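Local coordinates for protein thiol-activated cytolysin (Desulfobulbus propionicus, PDB 6NAL) that belongs to the cholesterol-dependent cytolysin family of toxins and probably assembles on target membranes into large oligomeric pores, at residues A[151-156]-A[161-166]; A[189-194]-A[263-268]; A[366-371]-A[423-428]; A[385-390]-A[394-399]. One frame throughout, in Å; residues are numbered along the deposited sequence.

Contact 1. Residues A[151-156]-A[161-166]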
loop_
_atom_site.group_PDB
_atom_site.type_symbol
_atom_site.label_atom_id
_atom_site.label_comp_id
_atom_site.label_asym_id
_atom_site.label_seq_id
_atom_site.Cartn_x
_atom_site.Cartn_y
_atom_site.Cartn_z
ATOM N N SER A 151 -8.172 11.168 15.779
ATOM C CA SER A 151 -7.945 11.271 14.347
ATOM C C SER A 151 -6.864 12.308 14.120
ATOM O O SER A 151 -6.762 13.291 14.863
ATOM C CB SER A 151 -9.253 11.621 13.611
ATOM O OG SER A 151 -9.021 11.816 12.193
ATOM N N LEU A 152 -6.004 12.061 13.142
ATOM C CA LEU A 152 -5.268 13.141 12.503
ATOM C C LEU A 152 -6.254 14.158 11.962
ATOM O O LEU A 152 -7.393 13.812 11.652
ATOM C CB LEU A 152 -4.444 12.582 11.368
ATOM C CG LEU A 152 -3.191 11.766 11.665
ATOM C CD1 LEU A 152 -2.743 11.041 10.346
ATOM C CD2 LEU A 152 -2.154 12.657 12.263
ATOM N N VAL A 153 -5.841 15.420 11.876
ATOM C CA VAL A 153 -6.712 16.474 11.362
ATOM C C VAL A 153 -5.915 17.312 10.372
ATOM O O VAL A 153 -4.843 17.838 10.705
ATOM C CB VAL A 153 -7.344 17.364 12.469
ATOM C CG1 VAL A 153 -7.859 16.499 13.652
ATOM C CG2 VAL A 153 -6.412 18.353 13.039
ATOM N N TYR A 154 -6.444 17.425 9.157
ATOM C CA TYR A 154 -5.778 18.150 8.097
ATOM C C TYR A 154 -6.070 19.626 8.197
ATOM O O TYR A 154 -5.170 20.429 8.002
ATOM C CB TYR A 154 -6.234 17.628 6.735
ATOM C CG TYR A 154 -5.613 18.319 5.498
ATOM C CD1 TYR A 154 -4.235 18.217 5.189
ATOM C CD2 TYR A 154 -6.422 19.054 4.619
ATOM C CE1 TYR A 154 -3.701 18.859 4.061
ATOM C CE2 TYR A 154 -5.902 19.655 3.489
ATOM C CZ TYR A 154 -4.546 19.553 3.214
ATOM O OH TYR A 154 -4.036 20.174 2.092
ATOM N N ASP A 155 -7.320 20.005 8.480
ATOM C CA ASP A 155 -7.669 21.424 8.578
ATOM C C ASP A 155 -8.912 21.590 9.453
ATOM O O ASP A 155 -9.473 20.617 9.973
ATOM C CB ASP A 155 -7.878 22.056 7.179
ATOM C CG ASP A 155 -8.978 21.356 6.356
ATOM O OD1 ASP A 155 -9.604 20.397 6.904
ATOM O OD2 ASP A 155 -9.187 21.749 5.166
ATOM N N GLU A 156 -9.350 22.847 9.596
ATOM C CA GLU A 156 -10.447 23.147 10.508
ATOM C C GLU A 156 -11.710 22.388 10.127
ATOM O O GLU A 156 -12.545 22.111 10.994
ATOM C CB GLU A 156 -10.721 24.652 10.544
ATOM C CG GLU A 156 -9.625 25.505 11.200
ATOM C CD GLU A 156 -8.614 26.071 10.170
ATOM O OE1 GLU A 156 -8.590 25.562 9.000
ATOM O OE2 GLU A 156 -7.835 27.002 10.537
ATOM N N LEU A 161 -16.017 18.405 11.411
ATOM C CA LEU A 161 -16.888 17.312 10.991
ATOM C C LEU A 161 -16.691 16.025 11.797
ATOM O O LEU A 161 -17.617 15.228 11.932
ATOM C CB LEU A 161 -16.647 17.028 9.517
ATOM C CG LEU A 161 -17.675 16.127 8.885
ATOM C CD1 LEU A 161 -19.085 16.694 9.051
ATOM C CD2 LEU A 161 -17.336 15.939 7.384
ATOM N N LYS A 162 -15.485 15.751 12.256
ATOM C CA LYS A 162 -15.231 14.511 12.954
ATOM C C LYS A 162 -15.569 14.632 14.428
ATOM O O LYS A 162 -16.080 13.686 15.015
ATOM C CB LYS A 162 -13.776 14.124 12.763
ATOM C CG LYS A 162 -13.514 13.530 11.391
ATOM C CD LYS A 162 -12.146 12.837 11.347
ATOM C CE LYS A 162 -12.002 11.896 10.154
ATOM N NZ LYS A 162 -10.626 11.356 10.132
ATOM N N PHE A 163 -15.388 15.815 14.998
ATOM C CA PHE A 163 -15.533 16.071 16.417
ATOM C C PHE A 163 -16.746 16.904 16.812
ATOM O O PHE A 163 -16.964 17.099 18.005
ATOM C CB PHE A 163 -14.268 16.783 16.900
ATOM C CG PHE A 163 -13.044 15.948 16.746
ATOM C CD1 PHE A 163 -12.282 16.011 15.591
ATOM C CD2 PHE A 163 -12.669 15.063 17.751
ATOM C CE1 PHE A 163 -11.158 15.222 15.438
ATOM C CE2 PHE A 163 -11.532 14.265 17.613
ATOM C CZ PHE A 163 -10.781 14.334 16.447
ATOM N N GLY A 164 -17.515 17.433 15.870
ATOM C CA GLY A 164 -18.726 18.172 16.226
ATOM C C GLY A 164 -18.532 19.273 17.248
ATOM O O GLY A 164 -19.413 19.501 18.091
ATOM N N CYS A 165 -17.426 19.994 17.173
ATOM C CA CYS A 165 -17.109 20.955 18.214
ATOM C C CYS A 165 -17.196 22.387 17.689
ATOM O O CYS A 165 -17.398 22.640 16.492
ATOM C CB CYS A 165 -15.714 20.668 18.779
ATOM S SG CYS A 165 -14.409 20.889 17.543
ATOM N N ASP A 166 -17.037 23.324 18.633
ATOM C CA ASP A 166 -17.124 24.756 18.365
ATOM C C ASP A 166 -15.718 25.222 18.010
ATOM O O ASP A 166 -14.909 25.480 18.894
ATOM C CB ASP A 166 -17.679 25.505 19.577
ATOM C CG ASP A 166 -17.576 27.036 19.433
ATOM O OD1 ASP A 166 -17.461 27.666 20.511
ATOM O OD2 ASP A 166 -17.625 27.591 18.280
#
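Ser151 and Lys162 meet where a strand of the core sheet of the cytolysin fold gives way, through a short loop, to helix 156-163 packed back against it, a position consistent with the helical bundles that in this family unfold into transmembrane hairpins. The polar clasp lies on the partly exposed side. Lys162, extended beyond CG, reaches out to the serine and donates from its NZ end to Ser151 OG over 2.7 Å. The same hydroxyl donates to Leu152 O at 2.6 Å, on a lone pair in the carbonyl plane, and is thus gripped from two directions. The hydroxyl lies on the far side of CB from its own backbone N (chi1 176°), which turns it to the helix. Lys162 NZ also bridges to Glu158 and makes a cation-pi contact with Tyr55.

The buried side is apolar and less intimate within these segments. Phe163 and Val153 cross at about a right angle; both are also packed by strand 187-202, through Leu190 and Arg192 on the phenylalanine and Val188 and Leu190 on the valine. In the loop joining strand to helix, Asp155 N-caps helix 156-163, while Gly164, with positive phi, leads the chain out of its other end. At the ring itself, Ser151 N lies near the plane at the edge, 4.2 Å from Phe163 CZ, and Val153 CG1 comes in obliquely, 4.0 Å from Phe163 CE1.

Contact 2. Residues A[189-194]-A[263-268]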
loop_
_atom_site.group_PDB
_atom_site.type_symbol
_atom_site.label_atom_id
_atom_site.label_comp_id
_atom_site.label_asym_id
_atom_site.label_seq_id
_atom_site.Cartn_x
_atom_site.Cartn_y
_atom_site.Cartn_z
ATOM N N TYR A 189 -2.529 15.630 15.709
ATOM C CA TYR A 189 -3.436 14.567 16.080
ATOM C C TYR A 189 -4.337 15.000 17.243
ATOM O O TYR A 189 -3.875 15.575 18.228
ATOM C CB TYR A 189 -2.597 13.344 16.441
ATOM C CG TYR A 189 -3.378 12.086 16.583
ATOM C CD1 TYR A 189 -3.692 11.323 15.498
ATOM C CD2 TYR A 189 -3.815 11.679 17.794
ATOM C CE1 TYR A 189 -4.430 10.163 15.611
ATOM C CE2 TYR A 189 -4.549 10.489 17.932
ATOM C CZ TYR A 189 -4.859 9.747 16.827
ATOM O OH TYR A 189 -5.595 8.592 16.943
ATOM N N LEU A 190 -5.606 14.642 17.171
ATOM C CA LEU A 190 -6.563 15.122 18.163
ATOM C C LEU A 190 -7.386 14.007 18.776
ATOM O O LEU A 190 -7.985 13.199 18.068
ATOM C CB LEU A 190 -7.508 16.139 17.560
ATOM C CG LEU A 190 -8.168 17.068 18.579
ATOM C CD1 LEU A 190 -7.181 18.099 19.031
ATOM C CD2 LEU A 190 -9.382 17.719 17.901
ATOM N N ILE A 191 -7.446 14.000 20.099
ATOM C CA ILE A 191 -8.274 13.079 20.858
ATOM C C ILE A 191 -9.322 13.881 21.612
ATOM O O ILE A 191 -9.021 14.931 22.189
ATOM C CB ILE A 191 -7.398 12.264 21.836
ATOM C CG1 ILE A 191 -6.400 11.396 21.065
ATOM C CG2 ILE A 191 -8.230 11.380 22.770
ATOM C CD1 ILE A 191 -5.383 10.744 21.953
ATOM N N ARG A 192 -10.533 13.342 21.667
ATOM C CA ARG A 192 -11.590 13.905 22.468
ATOM C C ARG A 192 -12.239 12.855 23.338
ATOM O O ARG A 192 -12.696 11.840 22.830
ATOM C CB ARG A 192 -12.664 14.516 21.599
ATOM C CG ARG A 192 -13.607 15.317 22.395
ATOM C CD ARG A 192 -14.845 15.697 21.644
ATOM N NE ARG A 192 -15.481 14.550 21.027
ATOM C CZ ARG A 192 -16.555 14.636 20.264
ATOM N NH1 ARG A 192 -17.094 15.837 20.068
ATOM N NH2 ARG A 192 -17.073 13.543 19.706
ATOM N N PHE A 193 -12.341 13.146 24.632
ATOM C CA PHE A 193 -13.163 12.390 25.576
ATOM C C PHE A 193 -14.438 13.172 25.846
ATOM O O PHE A 193 -14.365 14.338 26.228
ATOM C CB PHE A 193 -12.428 12.169 26.898
ATOM C CG PHE A 193 -11.178 11.326 26.775
ATOM C CD1 PHE A 193 -9.997 11.887 26.384
ATOM C CD2 PHE A 193 -11.213 9.993 27.080
ATOM C CE1 PHE A 193 -8.859 11.155 26.269
ATOM C CE2 PHE A 193 -10.087 9.239 26.979
ATOM C CZ PHE A 193 -8.886 9.825 26.560
ATOM N N LYS A 194 -15.605 12.552 25.647
ATOM C CA LYS A 194 -16.847 13.287 25.801
ATOM C C LYS A 194 -17.840 12.560 26.686
ATOM O O LYS A 194 -18.185 11.409 26.420
ATOM C CB LYS A 194 -17.495 13.541 24.442
ATOM C CG LYS A 194 -18.802 14.424 24.474
ATOM C CD LYS A 194 -19.605 14.247 23.150
ATOM C CE LYS A 194 -20.152 15.583 22.746
ATOM N NZ LYS A 194 -20.115 15.845 21.238
ATOM N N GLY A 263 -0.181 3.994 20.149
ATOM C CA GLY A 263 0.349 2.925 20.956
ATOM C C GLY A 263 0.563 3.342 22.393
ATOM O O GLY A 263 0.778 2.510 23.281
ATOM N N THR A 264 0.521 4.643 22.635
ATOM C CA THR A 264 0.701 5.151 23.983
ATOM C C THR A 264 -0.552 5.802 24.545
ATOM O O THR A 264 -0.569 6.105 25.745
ATOM C CB THR A 264 1.867 6.158 24.062
ATOM O OG1 THR A 264 1.558 7.329 23.308
ATOM C CG2 THR A 264 3.159 5.564 23.519
ATOM N N CYS A 265 -1.600 6.011 23.725
ATOM C CA CYS A 265 -2.840 6.622 24.194
ATOM C C CYS A 265 -4.052 5.922 23.604
ATOM O O CYS A 265 -4.016 5.418 22.480
ATOM C CB CYS A 265 -2.924 8.129 23.864
ATOM S SG CYS A 265 -4.335 9.018 24.675
ATOM N N SER A 266 -5.123 5.882 24.404
ATOM C CA SER A 266 -6.335 5.126 24.104
ATOM C C SER A 266 -7.484 5.690 24.939
ATOM O O SER A 266 -7.330 6.694 25.639
ATOM C CB SER A 266 -6.108 3.640 24.391
ATOM O OG SER A 266 -5.751 3.446 25.755
ATOM N N LYS A 267 -8.643 5.022 24.872
ATOM C CA LYS A 267 -9.771 5.381 25.712
ATOM C C LYS A 267 -9.471 5.192 27.189
ATOM O O LYS A 267 -10.177 5.772 28.027
ATOM C CB LYS A 267 -11.004 4.559 25.330
ATOM C CG LYS A 267 -10.773 3.051 25.329
ATOM C CD LYS A 267 -11.907 2.351 26.002
ATOM C CE LYS A 267 -11.723 0.841 25.946
ATOM N NZ LYS A 267 -10.491 0.271 26.302
ATOM N N ASP A 268 -8.437 4.416 27.534
ATOM C CA ASP A 268 -8.068 4.252 28.942
ATOM C C ASP A 268 -7.107 5.313 29.444
ATOM O O ASP A 268 -6.865 5.389 30.651
ATOM C CB ASP A 268 -7.421 2.887 29.207
ATOM C CG ASP A 268 -8.393 1.736 29.017
ATOM O OD1 ASP A 268 -9.574 1.853 29.444
ATOM O OD2 ASP A 268 -7.974 0.721 28.423
#
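With CG1 of Ile191 opposite its carbonyl carbon (chi1 -63°) and the chain drawn out beyond it (chi2 171°), the CD1 methyl is carried toward Cys265, whose SG swings to the far side of its own backbone N (chi1 -170°) to meet it. Ile191 CD1 and Cys265 SG come within 3.4 Å, a tight apolar touch. Phe193 adopts the same first torsion as Ile191, and although its CB does not point at the opposing segment, the far end of the ring swings in.

The ring offers its edge to two backbone carbonyls: Phe193 CE2 lies 3.6 Å from Lys267 O, which sits in the ring plane, and Phe193 CZ lies 3.6 Å from Ser266 O. Carbonyl oxygens set against the slightly positive rim of an aromatic ring make a favourable, if modest, electrostatic fit, and no hydrogen bond joins the segments. The turn that presents these oxygens has weak polar links of its own: Lys267 NZ forms a long salt bridge of 3.3 Å with Asp268 OD2, and Asp268 N donates weakly to Ser266 OG. Lys267 also packs on Tyr445 of the second subunit.

Strand 187-202 runs between strands 147-152 and 232-250 in the core sheet, and Tyr148 meets Phe193 edge-to-face. Helix 254-264 follows strand 232-250 and lays Leu257 and Ile261 against Tyr189, consistent with the second of the family's membrane-inserting helical bundles.

Contact 3. Residues A[366-371]-A[423-428]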
loop_
_atom_site.group_PDB
_atom_site.type_symbol
_atom_site.label_atom_id
_atom_site.label_comp_id
_atom_site.label_asym_id
_atom_site.label_seq_id
_atom_site.Cartn_x
_atom_site.Cartn_y
_atom_site.Cartn_z
ATOM N N GLY A 366 20.505 -2.433 5.350
ATOM C CA GLY A 366 20.866 -3.769 5.780
ATOM C C GLY A 366 22.257 -4.144 5.331
ATOM O O GLY A 366 22.956 -3.369 4.674
ATOM N N GLU A 367 22.667 -5.352 5.685
ATOM C CA GLU A 367 23.977 -5.830 5.258
ATOM C C GLU A 367 23.846 -7.263 4.805
ATOM O O GLU A 367 23.004 -8.011 5.310
ATOM C CB GLU A 367 25.017 -5.698 6.373
ATOM C CG GLU A 367 25.456 -4.237 6.552
ATOM C CD GLU A 367 26.329 -3.976 7.787
ATOM O OE1 GLU A 367 26.640 -4.943 8.539
ATOM O OE2 GLU A 367 26.698 -2.788 7.995
ATOM N N ILE A 368 24.686 -7.635 3.835
ATOM C CA ILE A 368 24.946 -9.035 3.488
ATOM C C ILE A 368 26.410 -9.343 3.795
ATOM O O ILE A 368 27.310 -8.740 3.203
ATOM C CB ILE A 368 24.625 -9.340 2.016
ATOM C CG1 ILE A 368 23.139 -9.142 1.718
ATOM C CG2 ILE A 368 25.041 -10.788 1.656
ATOM C CD1 ILE A 368 22.863 -8.951 0.272
ATOM N N ARG A 369 26.642 -10.267 4.732
ATOM C CA ARG A 369 27.985 -10.755 5.047
ATOM C C ARG A 369 28.204 -12.093 4.353
ATOM O O ARG A 369 27.405 -13.018 4.511
ATOM C CB ARG A 369 28.201 -10.924 6.559
ATOM C CG ARG A 369 28.270 -9.642 7.378
ATOM C CD ARG A 369 29.230 -9.784 8.550
ATOM N NE ARG A 369 28.964 -8.815 9.620
ATOM C CZ ARG A 369 29.780 -8.606 10.650
ATOM N NH1 ARG A 369 30.919 -9.292 10.750
ATOM N NH2 ARG A 369 29.469 -7.713 11.579
ATOM N N LEU A 370 29.276 -12.201 3.592
ATOM C CA LEU A 370 29.672 -13.457 2.943
ATOM C C LEU A 370 30.903 -14.020 3.639
ATOM O O LEU A 370 31.810 -13.262 3.958
ATOM C CB LEU A 370 29.986 -13.232 1.475
ATOM C CG LEU A 370 28.846 -12.477 0.784
ATOM C CD1 LEU A 370 29.353 -12.197 -0.635
ATOM C CD2 LEU A 370 27.507 -13.236 0.740
ATOM N N GLU A 371 30.904 -15.314 3.946
ATOM C CA GLU A 371 32.035 -15.943 4.614
ATOM C C GLU A 371 32.280 -17.290 3.972
ATOM O O GLU A 371 31.361 -18.081 3.744
ATOM C CB GLU A 371 31.802 -16.088 6.113
ATOM C CG GLU A 371 31.011 -14.880 6.668
ATOM C CD GLU A 371 30.947 -14.788 8.202
ATOM O OE1 GLU A 371 30.152 -15.538 8.814
ATOM O OE2 GLU A 371 31.662 -13.927 8.787
ATOM N N ARG A 423 15.639 -4.139 -2.895
ATOM C CA ARG A 423 14.699 -5.242 -2.758
ATOM C C ARG A 423 15.206 -6.461 -3.513
ATOM O O ARG A 423 16.137 -6.379 -4.335
ATOM C CB ARG A 423 13.319 -4.942 -3.353
ATOM C CG ARG A 423 12.788 -3.571 -3.150
ATOM C CD ARG A 423 11.910 -3.511 -1.886
ATOM N NE ARG A 423 11.143 -2.263 -1.887
ATOM C CZ ARG A 423 11.500 -1.174 -1.230
ATOM N NH1 ARG A 423 12.592 -1.221 -0.487
ATOM N NH2 ARG A 423 10.763 -0.060 -1.307
ATOM N N ASN A 424 14.521 -7.593 -3.300
ATOM C CA ASN A 424 14.597 -8.733 -4.237
ATOM C C ASN A 424 16.006 -9.318 -4.336
ATOM O O ASN A 424 16.554 -9.545 -5.417
ATOM C CB ASN A 424 14.075 -8.286 -5.601
ATOM C CG ASN A 424 13.625 -9.430 -6.454
ATOM O OD1 ASN A 424 13.682 -10.582 -6.036
ATOM N ND2 ASN A 424 13.198 -9.126 -7.682
ATOM N N ILE A 425 16.578 -9.591 -3.165
ATOM C CA ILE A 425 17.962 -10.004 -3.063
ATOM C C ILE A 425 18.088 -11.432 -3.533
ATOM O O ILE A 425 17.313 -12.303 -3.127
ATOM C CB ILE A 425 18.458 -9.885 -1.621
ATOM C CG1 ILE A 425 18.816 -8.460 -1.239
ATOM C CG2 ILE A 425 19.681 -10.673 -1.453
ATOM C CD1 ILE A 425 17.657 -7.548 -1.195
ATOM N N SER A 426 19.073 -11.687 -4.370
ATOM C CA SER A 426 19.386 -13.038 -4.802
ATOM C C SER A 426 20.848 -13.332 -4.498
ATOM O O SER A 426 21.720 -12.477 -4.697
ATOM C CB SER A 426 19.067 -13.204 -6.279
ATOM O OG SER A 426 19.885 -14.177 -6.904
ATOM N N ILE A 427 21.095 -14.541 -3.980
ATOM C CA ILE A 427 22.421 -14.961 -3.535
ATOM C C ILE A 427 22.657 -16.362 -4.022
ATOM O O ILE A 427 21.836 -17.236 -3.758
ATOM C CB ILE A 427 22.581 -14.939 -2.008
ATOM C CG1 ILE A 427 22.325 -13.549 -1.473
ATOM C CG2 ILE A 427 24.001 -15.369 -1.607
ATOM C CD1 ILE A 427 22.286 -13.527 0.082
ATOM N N LYS A 428 23.801 -16.597 -4.674
ATOM C CA LYS A 428 24.187 -17.916 -5.159
ATOM C C LYS A 428 25.632 -18.180 -4.771
ATOM O O LYS A 428 26.482 -17.310 -4.926
ATOM C CB LYS A 428 24.059 -18.039 -6.697
ATOM C CG LYS A 428 24.223 -19.441 -7.239
ATOM C CD LYS A 428 24.763 -19.448 -8.639
ATOM C CE LYS A 428 23.646 -19.380 -9.683
ATOM N NZ LYS A 428 24.213 -19.347 -11.070
#
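The backbone of Ile368 is hydrogen-bonded to Ile416 in one sheet of the C-terminal beta sandwich, while its side chain crosses the interior to Ile425 and Ile427 of the other. No polar bond joins the two segments themselves, since they belong to facing sheets, and the nearest CA atoms, those of Ile368 and Ile427, stand 9.5 Å apart.

The gap is filled by branched side chains. Ile368 and its two partners are all buried and all point inward; the side chains enter from opposite sheets and overlap alongside one another, and each contact sets the terminal CD1 of one isoleucine against the CG2 branch of its partner. Ile368 CG1 lies opposite the carbonyl carbon (chi1 -63°) and sends CD1 to Ile425, while CG2, on the far side of CB from the backbone N, turns to Ile427. Val382 and Leu418 also pack on Ile368.

On the outer side of the same strand as Ile425 and Ile427, Lys428 NZ donates to Phe146 O of the second subunit. Within the core the methyls settle the spacing: Ile368 CD1 is 4.0 Å from Ile425 CG2, and Ile368 CG2 is 4.2 Å from Ile427 CD1.

Contact 4. Residues A[385-390]-A[394-399]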
loop_
_atom_site.group_PDB
_atom_site.type_symbol
_atom_site.label_atom_id
_atom_site.label_comp_id
_atom_site.label_asym_id
_atom_site.label_seq_id
_atom_site.Cartn_x
_atom_site.Cartn_y
_atom_site.Cartn_z
ATOM N N ASP A 385 17.574 -5.404 -6.632
ATOM C CA ASP A 385 16.908 -4.326 -7.338
ATOM C C ASP A 385 16.930 -3.083 -6.469
ATOM O O ASP A 385 16.767 -3.175 -5.257
ATOM C CB ASP A 385 15.466 -4.706 -7.674
ATOM C CG ASP A 385 15.349 -5.598 -8.914
ATOM O OD1 ASP A 385 16.277 -5.579 -9.789
ATOM O OD2 ASP A 385 14.296 -6.296 -9.008
ATOM N N GLU A 386 17.129 -1.923 -7.079
ATOM C CA GLU A 386 17.065 -0.666 -6.353
ATOM C C GLU A 386 15.892 0.181 -6.839
ATOM O O GLU A 386 15.728 0.410 -8.049
ATOM C CB GLU A 386 18.378 0.101 -6.490
ATOM C CG GLU A 386 19.488 -0.435 -5.589
ATOM C CD GLU A 386 20.870 0.173 -5.876
ATOM O OE1 GLU A 386 20.939 1.238 -6.551
ATOM O OE2 GLU A 386 21.886 -0.419 -5.406
ATOM N N ILE A 387 15.105 0.681 -5.884
ATOM C CA ILE A 387 13.877 1.397 -6.172
ATOM C C ILE A 387 14.146 2.878 -6.061
ATOM O O ILE A 387 14.843 3.335 -5.159
ATOM C CB ILE A 387 12.766 0.944 -5.218
ATOM C CG1 ILE A 387 12.047 -0.273 -5.803
ATOM C CG2 ILE A 387 11.713 1.989 -5.037
ATOM C CD1 ILE A 387 13.015 -1.317 -6.358
ATOM N N SER A 388 13.587 3.631 -6.991
ATOM C CA SER A 388 13.713 5.076 -7.018
ATOM C C SER A 388 12.375 5.671 -7.473
ATOM O O SER A 388 11.622 5.048 -8.225
ATOM C CB SER A 388 14.905 5.449 -7.914
ATOM O OG SER A 388 15.338 6.744 -7.610
ATOM N N TYR A 389 12.035 6.846 -6.954
ATOM C CA TYR A 389 10.892 7.606 -7.462
ATOM C C TYR A 389 11.425 8.895 -8.055
ATOM O O TYR A 389 12.033 9.693 -7.347
ATOM C CB TYR A 389 9.857 7.903 -6.398
ATOM C CG TYR A 389 9.163 6.656 -5.906
ATOM C CD1 TYR A 389 7.980 6.240 -6.446
ATOM C CD2 TYR A 389 9.701 5.911 -4.869
ATOM C CE1 TYR A 389 7.327 5.115 -5.942
ATOM C CE2 TYR A 389 9.072 4.787 -4.369
ATOM C CZ TYR A 389 7.884 4.395 -4.909
ATOM O OH TYR A 389 7.278 3.251 -4.435
ATOM N N GLU A 390 11.206 9.080 -9.346
ATOM C CA GLU A 390 11.807 10.162 -10.112
ATOM C C GLU A 390 10.641 10.748 -10.892
ATOM O O GLU A 390 10.193 10.152 -11.878
ATOM C CB GLU A 390 12.921 9.669 -11.039
ATOM C CG GLU A 390 13.950 8.771 -10.341
ATOM C CD GLU A 390 15.254 8.543 -11.120
ATOM O OE1 GLU A 390 16.309 8.591 -10.459
ATOM O OE2 GLU A 390 15.249 8.288 -12.358
ATOM N N LYS A 394 7.929 5.016 -10.586
ATOM C CA LYS A 394 8.710 4.075 -9.788
ATOM C C LYS A 394 9.739 3.427 -10.716
ATOM O O LYS A 394 9.361 2.640 -11.589
ATOM C CB LYS A 394 7.808 3.014 -9.183
ATOM C CG LYS A 394 8.455 2.142 -8.130
ATOM C CD LYS A 394 7.438 1.106 -7.581
ATOM C CE LYS A 394 8.106 0.093 -6.670
ATOM N NZ LYS A 394 7.260 -1.139 -6.472
ATOM N N VAL A 395 11.021 3.760 -10.528
ATOM C CA VAL A 395 12.129 3.252 -11.336
ATOM C C VAL A 395 12.785 2.104 -10.590
ATOM O O VAL A 395 13.086 2.221 -9.394
ATOM C CB VAL A 395 13.161 4.356 -11.639
ATOM C CG1 VAL A 395 14.337 3.864 -12.441
ATOM C CG2 VAL A 395 12.532 5.469 -12.413
ATOM N N ILE A 396 13.001 1.001 -11.290
ATOM C CA ILE A 396 13.557 -0.219 -10.725
ATOM C C ILE A 396 14.818 -0.533 -11.508
ATOM O O ILE A 396 14.742 -0.785 -12.713
ATOM C CB ILE A 396 12.558 -1.380 -10.797
ATOM C CG1 ILE A 396 11.316 -1.039 -9.958
ATOM C CG2 ILE A 396 13.173 -2.656 -10.266
ATOM C CD1 ILE A 396 10.131 -1.960 -10.225
ATOM N N ARG A 397 15.976 -0.484 -10.842
ATOM C CA ARG A 397 17.255 -0.756 -11.489
ATOM C C ARG A 397 17.876 -2.046 -10.952
ATOM O O ARG A 397 18.127 -2.164 -9.750
ATOM C CB ARG A 397 18.238 0.396 -11.296
ATOM C CG ARG A 397 17.749 1.723 -11.786
ATOM C CD ARG A 397 18.808 2.843 -11.577
ATOM N NE ARG A 397 18.409 4.028 -12.327
ATOM C CZ ARG A 397 17.745 5.055 -11.801
ATOM N NH1 ARG A 397 17.431 5.054 -10.527
ATOM N NH2 ARG A 397 17.395 6.085 -12.555
ATOM N N HIS A 398 18.098 -3.013 -11.842
ATOM C CA HIS A 398 18.816 -4.226 -11.500
ATOM C C HIS A 398 20.280 -3.914 -11.248
ATOM O O HIS A 398 20.906 -3.200 -12.020
ATOM C CB HIS A 398 18.677 -5.248 -12.624
ATOM C CG HIS A 398 19.247 -6.591 -12.288
ATOM N ND1 HIS A 398 18.855 -7.319 -11.186
ATOM C CD2 HIS A 398 20.178 -7.335 -12.915
ATOM C CE1 HIS A 398 19.533 -8.449 -11.148
ATOM N NE2 HIS A 398 20.350 -8.477 -12.183
ATOM N N LYS A 399 20.822 -4.433 -10.152
ATOM C CA LYS A 399 22.189 -4.148 -9.748
ATOM C C LYS A 399 22.877 -5.431 -9.277
ATOM O O LYS A 399 22.246 -6.454 -9.021
ATOM C CB LYS A 399 22.253 -3.118 -8.628
ATOM C CG LYS A 399 21.616 -1.789 -8.913
ATOM C CD LYS A 399 22.530 -0.881 -9.703
ATOM C CE LYS A 399 22.049 0.565 -9.559
ATOM N NZ LYS A 399 22.409 1.415 -10.730
HETATM O O HOH W 1 16.905 2.987 -8.624
#
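Glu386 and Arg397 pair through both backbone groups in a beta hairpin of the sandwich domain, and Ser388 does the same with Val395. All four backbone hydrogen bonds are well formed; Val395 N to Ser388 O, at 2.7 Å, is the shortest. Glu386 O is satisfied twice, by Arg397 N and by a water that donates to it and accepts from Arg397 NH1, each over 2.9 Å.

Arg397 NH2 makes a salt bridge with Glu390 OE2 at 3.1 Å, met from above the carboxylate plane, and a weaker bond with OE1. Val395 CG1 lies over one guanidinium face. Arg397 NE forms a long, weak ion pair with Glu56 OE1 of the second subunit. Glu386 OE2 accepts from Trp384 NE1, whereas its OE1 stays beyond salt-bridge range of Lys399 NZ and rests near Lys399 CE. Ser388 OG has a weak bond to Glu38 OE2, Glu38 OE1 accepts from Tyr389 N, and Asp385 OD2 accepts weakly from Asn424 ND2.

On the other face, Ile387 and Ile396 lie side by side, as do Tyr389 and Lys394. Residues 394-397 also join a parallel ladder with a strand of the second subunit, continuing the sheet across the interface. At the far end the side-chain link is slight: His398 ND1 donates weakly to Asp385 OD1, 3.4 Å away in the ring plane, with carboxylate and ring turned 75° apart.

Overall arrangement
The four contacts fall into two pairs. Contacts 1 and 2 share the core sheet, joined by Ser151 O to Leu190 N at 2.9 Å; contact 1 is partly buried and mixes a lysine-to-hydroxyl hydrogen bond with aromatic packing, whereas contact 2 is buried and sets a methyl on a sulfur and a ring edge on backbone carbonyls. Contacts 3 and 4 lie in the sandwich, their centres about 17 Å apart, and meet where Arg423 N reaches Asp385 O at 2.8 Å. Contact 3 is purely aliphatic between sheets; contact 4, at the surface and at a subunit interface, rests on backbone pairing and a salt bridge. Across the pairs, centres are about 39 to 47 Å apart.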